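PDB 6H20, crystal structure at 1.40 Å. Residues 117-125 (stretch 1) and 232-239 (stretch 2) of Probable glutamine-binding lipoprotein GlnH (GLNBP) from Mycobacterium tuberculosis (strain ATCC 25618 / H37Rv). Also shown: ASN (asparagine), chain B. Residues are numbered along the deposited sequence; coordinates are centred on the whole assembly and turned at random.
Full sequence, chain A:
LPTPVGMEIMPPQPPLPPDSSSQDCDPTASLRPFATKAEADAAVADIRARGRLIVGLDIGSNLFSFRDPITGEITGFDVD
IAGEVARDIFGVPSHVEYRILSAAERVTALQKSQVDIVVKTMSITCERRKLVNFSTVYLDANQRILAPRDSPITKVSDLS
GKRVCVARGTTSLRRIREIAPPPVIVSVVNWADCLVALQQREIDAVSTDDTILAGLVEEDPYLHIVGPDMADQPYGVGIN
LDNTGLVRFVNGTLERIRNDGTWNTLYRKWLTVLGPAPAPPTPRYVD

Stretch 1 (117-125) IVVKTMSIT
Stretch 2 (232-239) DQPYGVGI

How do the two backbones run against each other? Val118 and Gly238 form an antiparallel hydrogen-bonded pair with CA atoms 4.8 Å apart; Val118 N to Gly238 O and Gly238 N to Val118 O are both hydrogen bonds of 2.9 Å. Farther along, after a register shift of two, a single bridge joins Ser123 to Tyr235 (CA to CA 4.4 Å), held by Gly236 N to Met122 O and Ile124 N to Pro234 O, each 2.9 Å. Phi/psi is extended at Val118 (-110/124), Ser123 (-64/135) and Tyr235 (-77/136).

What fills the break between the ladders? Thr121 turns the chain at phi/psi 38/46, after Lys120 at -155/74. One water links the two stretches: it accepts from Lys120 N and Met122 N, both 2.9 Å from its oxygen, and donates to Gly236 O at 2.8 Å.

What room is there beside Gly236 and Gly238? Neighbouring side chains occupy the space beside them. An ideal CB on Gly236 would lie 2.6 Å from Ile124 CG1, and one on Gly238 2.9 Å from Met122 SD, both clashes. Ile124 (m, chi2 t) brings CD1 to 3.6 Å from Gly236 CA; Met122 is extended, t at all three chi angles. Val237 (t) places CG1 3.6 Å from Ile117 CB, with Ile117 in p, chi2 t.

How does the contact shape the asparagine site? Tyr235 (m, chi2 -4°) turns its ring under Thr121, whose CA sits 3.7 Å from the ring centroid, 8° off the normal, a CH-pi contact. Thr121 (p) donates from OG1 to ligand OD1 at 2.8 Å, while ligand N donates to Thr121 O at 2.7 Å. Ser123 (m) donates from OG to Gln233 OE1 at 2.7 Å and accepts from ligand N at 3.0 Å, linking stretch 2 to the ligand; Ser123 N reaches ligand OXT at 2.9 Å.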

# COMPACT_ATOMS: atom_id res chain seq x y z
N ILE A 117 11.54 6.06 5.15
CA ILE A 117 10.10 5.98 4.98
C ILE A 117 9.77 4.69 4.23
O ILE A 117 10.60 4.14 3.51
CB ILE A 117 9.51 7.19 4.21
CG1 ILE A 117 10.04 7.26 2.78
CG2 ILE A 117 9.80 8.49 4.97
CD1 ILE A 117 9.45 8.41 1.95
N VAL A 118 8.55 4.20 4.45
CA VAL A 118 7.96 3.14 3.63
C VAL A 118 6.85 3.79 2.81
O VAL A 118 5.96 4.43 3.38
CB VAL A 118 7.40 2.00 4.49
CG1 VAL A 118 6.54 1.06 3.66
CG2 VAL A 118 8.54 1.22 5.16
N VAL A 119 6.92 3.66 1.50
CA VAL A 119 5.83 4.06 0.61
C VAL A 119 5.51 2.80 -0.17
O VAL A 119 6.13 2.50 -1.20
CB VAL A 119 6.19 5.23 -0.32
CG1 VAL A 119 4.93 5.77 -0.98
CG2 VAL A 119 6.90 6.35 0.46
N LYS A 120 4.59 2.00 0.37
CA LYS A 120 4.28 0.69 -0.19
C LYS A 120 2.87 0.32 0.21
O LYS A 120 2.66 -0.51 1.10
CB LYS A 120 5.28 -0.37 0.29
CG LYS A 120 5.17 -1.66 -0.52
CD LYS A 120 5.71 -2.86 0.25
CE LYS A 120 5.60 -4.16 -0.54
NZ LYS A 120 4.34 -4.33 -1.31
N THR A 121 1.90 0.98 -0.43
CA THR A 121 0.47 0.77 -0.23
C THR A 121 0.10 0.50 1.23
O THR A 121 -0.65 -0.41 1.55
CB THR A 121 -0.08 -0.34 -1.16
OG1 THR A 121 0.56 -1.61 -0.89
CG2 THR A 121 0.16 0.02 -2.63
N MET A 122 0.64 1.30 2.15
CA MET A 122 0.63 0.88 3.55
C MET A 122 -0.60 1.45 4.25
O MET A 122 -0.64 2.63 4.60
CB MET A 122 1.92 1.30 4.27
CG MET A 122 2.09 0.57 5.59
SD MET A 122 3.70 0.92 6.27
CE MET A 122 3.63 -0.07 7.75
N SER A 123 -1.60 0.59 4.46
CA SER A 123 -2.82 1.03 5.13
C SER A 123 -2.54 1.45 6.56
O SER A 123 -1.83 0.77 7.32
CB SER A 123 -3.86 -0.08 5.14
OG SER A 123 -4.25 -0.36 3.82
N ILE A 124 -3.11 2.59 6.94
CA ILE A 124 -2.97 3.14 8.28
C ILE A 124 -3.99 2.45 9.17
O ILE A 124 -5.20 2.56 8.93
CB ILE A 124 -3.21 4.65 8.26
CG1 ILE A 124 -2.22 5.39 7.35
CG2 ILE A 124 -3.16 5.23 9.69
CD1 ILE A 124 -2.74 6.77 6.88
N THR A 125 -3.53 1.76 10.21
CA THR A 125 -4.42 1.07 11.13
C THR A 125 -4.02 1.39 12.57
O THR A 125 -2.88 1.78 12.85
CB THR A 125 -4.42 -0.46 10.95
OG1 THR A 125 -3.15 -0.98 11.36
CG2 THR A 125 -4.70 -0.84 9.48
N ASP A 232 -11.99 -0.44 4.09
CA ASP A 232 -11.25 0.75 3.69
C ASP A 232 -9.75 0.55 3.88
O ASP A 232 -9.30 -0.11 4.83
CB ASP A 232 -11.69 1.92 4.57
CG ASP A 232 -11.02 3.21 4.20
OD1 ASP A 232 -11.09 3.56 3.01
OD2 ASP A 232 -10.42 3.86 5.09
N GLN A 233 -8.97 1.14 2.98
CA GLN A 233 -7.50 1.02 2.98
C GLN A 233 -6.91 2.39 2.75
O GLN A 233 -6.58 2.78 1.62
CB GLN A 233 -7.05 0.04 1.89
CG GLN A 233 -7.78 -1.30 1.92
CD GLN A 233 -7.46 -2.16 3.14
OE1 GLN A 233 -6.37 -2.07 3.71
NE2 GLN A 233 -8.40 -3.01 3.52
N PRO A 234 -6.76 3.18 3.81
CA PRO A 234 -6.18 4.53 3.65
C PRO A 234 -4.67 4.48 3.72
O PRO A 234 -4.11 4.17 4.78
CB PRO A 234 -6.79 5.30 4.83
CG PRO A 234 -6.99 4.22 5.92
CD PRO A 234 -7.10 2.87 5.21
N TYR A 235 -3.99 4.77 2.60
CA TYR A 235 -2.54 4.63 2.55
C TYR A 235 -1.85 5.79 3.25
O TYR A 235 -2.19 6.96 3.05
CB TYR A 235 -2.05 4.64 1.10
CG TYR A 235 -2.46 3.45 0.26
CD1 TYR A 235 -3.16 2.37 0.79
CD2 TYR A 235 -2.13 3.43 -1.07
CE1 TYR A 235 -3.52 1.27 -0.02
CE2 TYR A 235 -2.47 2.35 -1.88
CZ TYR A 235 -3.17 1.29 -1.36
OH TYR A 235 -3.50 0.23 -2.19
N GLY A 236 -0.83 5.47 4.03
CA GLY A 236 0.02 6.48 4.63
C GLY A 236 1.47 6.15 4.35
O GLY A 236 1.83 5.00 4.06
N VAL A 237 2.31 7.18 4.42
CA VAL A 237 3.76 6.97 4.40
C VAL A 237 4.16 6.52 5.80
O VAL A 237 3.89 7.20 6.78
CB VAL A 237 4.50 8.26 4.01
CG1 VAL A 237 6.01 8.07 4.14
CG2 VAL A 237 4.10 8.70 2.62
N GLY A 238 4.79 5.34 5.88
CA GLY A 238 5.19 4.78 7.17
C GLY A 238 6.53 5.34 7.61
O GLY A 238 7.45 5.48 6.81
N ILE A 239 6.61 5.69 8.89
CA ILE A 239 7.74 6.40 9.47
C ILE A 239 8.02 5.79 10.83
O ILE A 239 7.11 5.30 11.50
CB ILE A 239 7.41 7.92 9.57
CG1 ILE A 239 7.30 8.52 8.17
CG2 ILE A 239 8.46 8.67 10.42
CD1 ILE A 239 6.58 9.86 8.10
N ASN B . -2.85 -2.02 1.79
CA ASN B . -2.84 -3.37 2.34
C ASN B . -1.95 -3.41 3.58
O ASN B . -1.61 -4.50 4.08
CB ASN B . -2.35 -4.38 1.30
CG ASN B . -0.89 -4.20 0.95
OD1 ASN B . -0.28 -3.17 1.22
ND2 ASN B . -0.31 -5.23 0.38
OXT ASN B . -1.58 -2.32 4.08
O HOH W 1 2.52 3.53 1.81